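Local coordinates for protein L-talarate/Galactarate Dehydratase (Salmonella typhimurium, PDB 2PP0) that catalyses the magnesium-dependent dehydration of L-talarate and galactarate to 5-keto-4-deoxy-D-glucarate and, in competition with this, epimerises L-talarate to galactarate, at residues A157-V162 with L337-P342; N106-I111 with A138-K143. All coordinates share one frame; numbering follows the deposited sequence.

In the fold
Contact 2 comes first along the chain and is complete before contact 1 opens. It pairs the start of helix 108-118 with helix 127-146, both in the N-terminal domain of this enolase-superfamily enzyme. Contact 1 sets the loop after helix 151-155, and the start of strand 161-166, against the end of helix 331-339, which follows strand 324-325 of the parallel barrel sheet. The centres lie 20 Å apart and the nearest atoms about 7 Å, so the two do not touch. Helices 151-155 and 308-320 pack on both. Asp107 of 106-111 also bonds Ala157 of the second subunit, so the contacts meet across the interface with that subunit as well as through shared helices.

Contact 1: residues A157-V162 with L337-P342; sequences AHRDSV and LSAAYP
Ala157 lies against the turn that ends helix 331-339, its CA 4.3 Å from Ala340 CA. His158 then gives its backbone N-H to Ala339 O at 2.9 Å, a nearly straight bond (166° at the hydrogen). With CG anti to the carbonyl carbon (chi1 -82°), its imidazole lies beside the turn: Pro342 CA sits over one face, 4.0 Å from the ring centroid, as a CH-pi contact, while CD2 meets Ala340 O near the ring plane at 3.3 Å. Arg159 bends at chi3 (65°) and brings its guanidinium to Tyr341 O. NH1 bonds that oxygen at 2.6 Å, the oxygen in the guanidinium plane and NH1 in the carbonyl plane, and NH2 adds a weak bond at 3.1 Å. Val162, on the strand, turns CG2 to Ser338 OG at 3.5 Å, a van der Waals contact; the hydroxyl itself is hydrogen-bonded to His334 O and Leu335 O in its own helix. The chemistry is mainly donors from 157-162 meeting carbonyl oxygens at and just beyond the end of the helix. The partial negative charge of a helix C-terminus may favour the guanidinium there; a long, weak ion pair from Arg159 NE to Glu344 would add to this.

Contact 2: residues N106-I111 with A138-K143; sequences NDIDKI and ALWDMK
Trp140 offers one indole face to Ile108, whose CD1 sits over it, 3.7 Å from the centroid of the five-membered ring and only 4° off its normal, a CH-pi contact. The two side chains cross at about a right angle, and CG2 of Ile108 approaches NE1 at 3.9 Å. NE1 is hydrogen-bonded to Ser309 OG, which would restrain the rotation of the ring. Ile108 has CG1 anti to its carbonyl carbon (chi1 -59°) and its chain extended to CD1, a shape that carries the methyl past Leu139: the two side chains run antiparallel past one another, with CG1 4.0 Å from Leu139 CB. One turn further along helix 108-118, Ile111 meets Leu139 tip to tip, CD1 to CD1 at 3.8 Å. The polar end of the contact is Lys143, whose NZ donates to Asn106 O at 2.9 Å, in the carbonyl plane and on a lone pair (C=O...N angle 133°). The ammonium also bonds Leu154 O and Lys153 O of the second subunit, so three carbonyl oxygens from two chains grip it; nearby, Asp107 forms a salt bridge with Lys153 of that subunit. Nonpolar packing thus joins the two helices, and a buried lysine ties their polar side to the interface with the second subunit. Around them, Leu139 also rests on Ile67 of strand 57-69, whereas Trp140 reaches helices 308-320 and 151-155. Helix 127-146 is thereby placed between the N-terminal antiparallel sheet and the barrel helix 308-320.

Contact 1: residues A157-V162 with L337-P342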
loop_
_atom_site.group_PDB
_atom_site.type_symbol
_atom_site.label_atom_id
_atom_site.label_comp_id
_atom_site.label_asym_id
_atom_site.label_seq_id
_atom_site.Cartn_x
_atom_site.Cartn_y
_atom_site.Cartn_z
ATOM N N ALA B 157 7.104 -9.797 1.576
ATOM C CA ALA B 157 7.501 -10.107 2.936
ATOM C C ALA B 157 8.875 -9.592 3.338
ATOM O O ALA B 157 9.753 -9.376 2.501
ATOM C CB ALA B 157 7.437 -11.615 3.152
ATOM N N HIS B 158 9.035 -9.402 4.644
ATOM C CA HIS B 158 10.281 -8.942 5.245
ATOM C C HIS B 158 10.825 -10.104 6.065
ATOM O O HIS B 158 11.952 -10.065 6.548
ATOM C CB HIS B 158 10.014 -7.728 6.147
ATOM C CG HIS B 158 9.932 -6.429 5.403
ATOM N ND1 HIS B 158 11.051 -5.760 4.950
ATOM C CD2 HIS B 158 8.869 -5.685 5.017
ATOM C CE1 HIS B 158 10.678 -4.661 4.318
ATOM N NE2 HIS B 158 9.359 -4.592 4.345
ATOM N N ARG B 159 10.011 -11.144 6.219
ATOM C CA ARG B 159 10.411 -12.332 6.971
ATOM C C ARG B 159 9.597 -13.550 6.535
ATOM O O ARG B 159 8.487 -13.405 6.018
ATOM C CB ARG B 159 10.251 -12.089 8.478
ATOM C CG ARG B 159 8.844 -11.677 8.925
ATOM C CD ARG B 159 8.869 -11.132 10.356
ATOM N NE ARG B 159 9.639 -9.889 10.456
ATOM C CZ ARG B 159 9.234 -8.708 9.993
ATOM N NH1 ARG B 159 8.052 -8.587 9.394
ATOM N NH2 ARG B 159 10.020 -7.645 10.111
ATOM N N ASP B 160 10.156 -14.742 6.742
ATOM C CA ASP B 160 9.501 -15.994 6.357
ATOM C C ASP B 160 8.750 -16.654 7.510
ATOM O O ASP B 160 8.061 -17.658 7.312
ATOM C CB ASP B 160 10.525 -16.994 5.813
ATOM C CG ASP B 160 11.327 -16.440 4.654
ATOM O OD1 ASP B 160 10.717 -15.922 3.692
ATOM O OD2 ASP B 160 12.573 -16.534 4.709
ATOM N N SER B 161 8.915 -16.104 8.709
ATOM C CA SER B 161 8.246 -16.609 9.901
ATOM C C SER B 161 8.093 -15.441 10.876
ATOM O O SER B 161 8.785 -14.429 10.746
ATOM C CB SER B 161 9.058 -17.740 10.547
ATOM O OG SER B 161 10.311 -17.283 11.018
ATOM N N VAL B 162 7.195 -15.579 11.848
ATOM C CA VAL B 162 6.959 -14.509 12.813
ATOM C C VAL B 162 6.988 -14.994 14.263
ATOM O O VAL B 162 6.429 -16.046 14.580
ATOM C CB VAL B 162 5.584 -13.835 12.548
ATOM C CG1 VAL B 162 5.342 -12.710 13.551
ATOM C CG2 VAL B 162 5.536 -13.285 11.128
ATOM N N LEU B 337 0.066 -10.605 7.167
ATOM C CA LEU B 337 0.171 -9.163 7.327
ATOM C C LEU B 337 1.389 -8.772 8.160
ATOM O O LEU B 337 2.092 -7.819 7.829
ATOM C CB LEU B 337 -1.116 -8.610 7.969
ATOM C CG LEU B 337 -2.400 -8.893 7.173
ATOM C CD1 LEU B 337 -3.627 -8.363 7.921
ATOM C CD2 LEU B 337 -2.288 -8.239 5.803
ATOM N N SER B 338 1.642 -9.503 9.241
ATOM C CA SER B 338 2.788 -9.189 10.081
ATOM C C SER B 338 4.098 -9.500 9.344
ATOM O O SER B 338 5.102 -8.819 9.540
ATOM C CB SER B 338 2.708 -9.967 11.398
ATOM O OG SER B 338 2.598 -11.354 11.154
ATOM N N ALA B 339 4.083 -10.528 8.496
ATOM C CA ALA B 339 5.272 -10.889 7.723
ATOM C C ALA B 339 5.683 -9.719 6.832
ATOM O O ALA B 339 6.873 -9.504 6.566
ATOM C CB ALA B 339 4.982 -12.122 6.857
ATOM N N ALA B 340 4.690 -8.962 6.375
ATOM C CA ALA B 340 4.931 -7.823 5.500
ATOM C C ALA B 340 5.288 -6.533 6.239
ATOM O O ALA B 340 5.595 -5.531 5.608
ATOM C CB ALA B 340 3.709 -7.589 4.621
ATOM N N TYR B 341 5.259 -6.554 7.567
ATOM C CA TYR B 341 5.579 -5.348 8.338
ATOM C C TYR B 341 7.098 -5.131 8.380
ATOM O O TYR B 341 7.860 -6.065 8.620
ATOM C CB TYR B 341 5.018 -5.468 9.760
ATOM C CG TYR B 341 4.924 -4.143 10.493
ATOM C CD1 TYR B 341 4.059 -3.143 10.054
ATOM C CD2 TYR B 341 5.730 -3.877 11.598
ATOM C CE1 TYR B 341 4.000 -1.905 10.696
ATOM C CE2 TYR B 341 5.680 -2.640 12.245
ATOM C CZ TYR B 341 4.818 -1.663 11.787
ATOM O OH TYR B 341 4.796 -0.433 12.402
ATOM N N PRO B 342 7.554 -3.889 8.145
ATOM C CA PRO B 342 8.986 -3.575 8.153
ATOM C C PRO B 342 9.726 -3.789 9.473
ATOM O O PRO B 342 10.866 -4.243 9.464
ATOM C CB PRO B 342 9.022 -2.125 7.673
ATOM C CG PRO B 342 7.723 -1.574 8.166
ATOM C CD PRO B 342 6.756 -2.689 7.837
#

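Contact 2: residues N106-I111 with A138-K143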
loop_
_atom_site.group_PDB
_atom_site.type_symbol
_atom_site.label_atom_id
_atom_site.label_comp_id
_atom_site.label_asym_id
_atom_site.label_seq_id
_atom_site.Cartn_x
_atom_site.Cartn_y
_atom_site.Cartn_z
ATOM N N ASN B 106 -10.171 -7.744 -9.077
ATOM C CA ASN B 106 -8.872 -7.153 -8.780
ATOM C C ASN B 106 -8.936 -5.731 -8.239
ATOM O O ASN B 106 -8.021 -5.296 -7.546
ATOM C CB ASN B 106 -7.984 -7.195 -10.024
ATOM C CG ASN B 106 -7.783 -8.606 -10.519
ATOM O OD1 ASN B 106 -8.335 -9.001 -11.548
ATOM N ND2 ASN B 106 -7.019 -9.389 -9.767
ATOM N N ASP B 107 -10.010 -5.015 -8.553
ATOM C CA ASP B 107 -10.181 -3.636 -8.091
ATOM C C ASP B 107 -10.808 -3.652 -6.701
ATOM O O ASP B 107 -11.946 -3.227 -6.497
ATOM C CB ASP B 107 -11.046 -2.864 -9.092
ATOM C CG ASP B 107 -10.382 -2.753 -10.461
ATOM O OD1 ASP B 107 -9.167 -3.026 -10.534
ATOM O OD2 ASP B 107 -11.053 -2.381 -11.455
ATOM N N ILE B 108 -10.025 -4.143 -5.749
ATOM C CA ILE B 108 -10.440 -4.294 -4.367
ATOM C C ILE B 108 -10.944 -3.032 -3.667
ATOM O O ILE B 108 -12.004 -3.071 -3.031
ATOM C CB ILE B 108 -9.307 -4.941 -3.545
ATOM C CG1 ILE B 108 -8.972 -6.312 -4.154
ATOM C CG2 ILE B 108 -9.736 -5.102 -2.084
ATOM C CD1 ILE B 108 -7.910 -7.110 -3.397
ATOM N N ASP B 109 -10.205 -1.930 -3.769
ATOM C CA ASP B 109 -10.636 -0.676 -3.145
ATOM C C ASP B 109 -11.866 -0.147 -3.852
ATOM O O ASP B 109 -12.733 0.461 -3.232
ATOM C CB ASP B 109 -9.560 0.409 -3.230
ATOM C CG ASP B 109 -8.423 0.186 -2.269
ATOM O OD1 ASP B 109 -8.670 -0.324 -1.156
ATOM O OD2 ASP B 109 -7.280 0.545 -2.624
ATOM N N LYS B 110 -11.925 -0.365 -5.161
ATOM C CA LYS B 110 -13.055 0.098 -5.952
ATOM C C LYS B 110 -14.324 -0.607 -5.478
ATOM O O LYS B 110 -15.378 0.019 -5.338
ATOM C CB LYS B 110 -12.806 -0.181 -7.434
ATOM C CG LYS B 110 -13.804 0.473 -8.373
ATOM C CD LYS B 110 -13.492 0.107 -9.820
ATOM C CE LYS B 110 -14.452 0.776 -10.782
ATOM N NZ LYS B 110 -14.054 0.544 -12.199
ATOM N N ILE B 111 -14.213 -1.907 -5.215
ATOM C CA ILE B 111 -15.345 -2.698 -4.736
ATOM C C ILE B 111 -15.701 -2.289 -3.304
ATOM O O ILE B 111 -16.874 -2.170 -2.951
ATOM C CB ILE B 111 -15.013 -4.209 -4.762
ATOM C CG1 ILE B 111 -14.919 -4.694 -6.210
ATOM C CG2 ILE B 111 -16.077 -4.997 -4.029
ATOM C CD1 ILE B 111 -14.394 -6.117 -6.345
ATOM N N ALA B 138 -11.389 -12.165 1.288
ATOM C CA ALA B 138 -11.528 -13.187 0.251
ATOM C C ALA B 138 -10.952 -12.674 -1.070
ATOM O O ALA B 138 -10.345 -13.432 -1.826
ATOM C CB ALA B 138 -13.005 -13.568 0.068
ATOM N N LEU B 139 -11.146 -11.386 -1.348
ATOM C CA LEU B 139 -10.623 -10.805 -2.575
ATOM C C LEU B 139 -9.094 -10.791 -2.561
ATOM O O LEU B 139 -8.466 -11.014 -3.595
ATOM C CB LEU B 139 -11.174 -9.392 -2.778
ATOM C CG LEU B 139 -12.665 -9.316 -3.118
ATOM C CD1 LEU B 139 -13.071 -7.855 -3.275
ATOM C CD2 LEU B 139 -12.945 -10.089 -4.413
ATOM N N TRP B 140 -8.493 -10.537 -1.401
ATOM C CA TRP B 140 -7.032 -10.556 -1.303
ATOM C C TRP B 140 -6.515 -11.996 -1.437
ATOM O O TRP B 140 -5.453 -12.236 -2.031
ATOM C CB TRP B 140 -6.561 -9.962 0.025
ATOM C CG TRP B 140 -6.443 -8.469 -0.003
ATOM C CD1 TRP B 140 -7.331 -7.555 0.503
ATOM C CD2 TRP B 140 -5.376 -7.713 -0.586
ATOM N NE1 TRP B 140 -6.876 -6.274 0.270
ATOM C CE2 TRP B 140 -5.678 -6.343 -0.397
ATOM C CE3 TRP B 140 -4.190 -8.061 -1.251
ATOM C CZ2 TRP B 140 -4.836 -5.323 -0.851
ATOM C CZ3 TRP B 140 -3.351 -7.043 -1.705
ATOM C CH2 TRP B 140 -3.680 -5.691 -1.502
ATOM N N ASP B 141 -7.267 -12.941 -0.875
ATOM C CA ASP B 141 -6.931 -14.366 -0.940
ATOM C C ASP B 141 -6.915 -14.773 -2.414
ATOM O O ASP B 141 -5.995 -15.452 -2.873
ATOM C CB ASP B 141 -7.985 -15.183 -0.170
ATOM C CG ASP B 141 -7.753 -16.690 -0.247
ATOM O OD1 ASP B 141 -6.700 -17.180 0.230
ATOM O OD2 ASP B 141 -8.641 -17.388 -0.783
ATOM N N MET B 142 -7.930 -14.328 -3.151
ATOM C CA MET B 142 -8.054 -14.631 -4.573
ATOM C C MET B 142 -6.911 -14.027 -5.384
ATOM O O MET B 142 -6.302 -14.711 -6.214
ATOM C CB MET B 142 -9.396 -14.114 -5.123
ATOM C CG MET B 142 -9.590 -14.353 -6.628
ATOM S SD MET B 142 -11.095 -13.648 -7.365
ATOM C CE MET B 142 -12.259 -14.857 -6.785
ATOM N N LYS B 143 -6.610 -12.752 -5.150
ATOM C CA LYS B 143 -5.538 -12.103 -5.900
ATOM C C LYS B 143 -4.189 -12.783 -5.696
ATOM O O LYS B 143 -3.410 -12.919 -6.644
ATOM C CB LYS B 143 -5.430 -10.614 -5.541
ATOM C CG LYS B 143 -4.320 -9.917 -6.310
ATOM C CD LYS B 143 -4.345 -8.407 -6.161
ATOM C CE LYS B 143 -5.495 -7.786 -6.929
ATOM N NZ LYS B 143 -5.372 -6.299 -6.941
#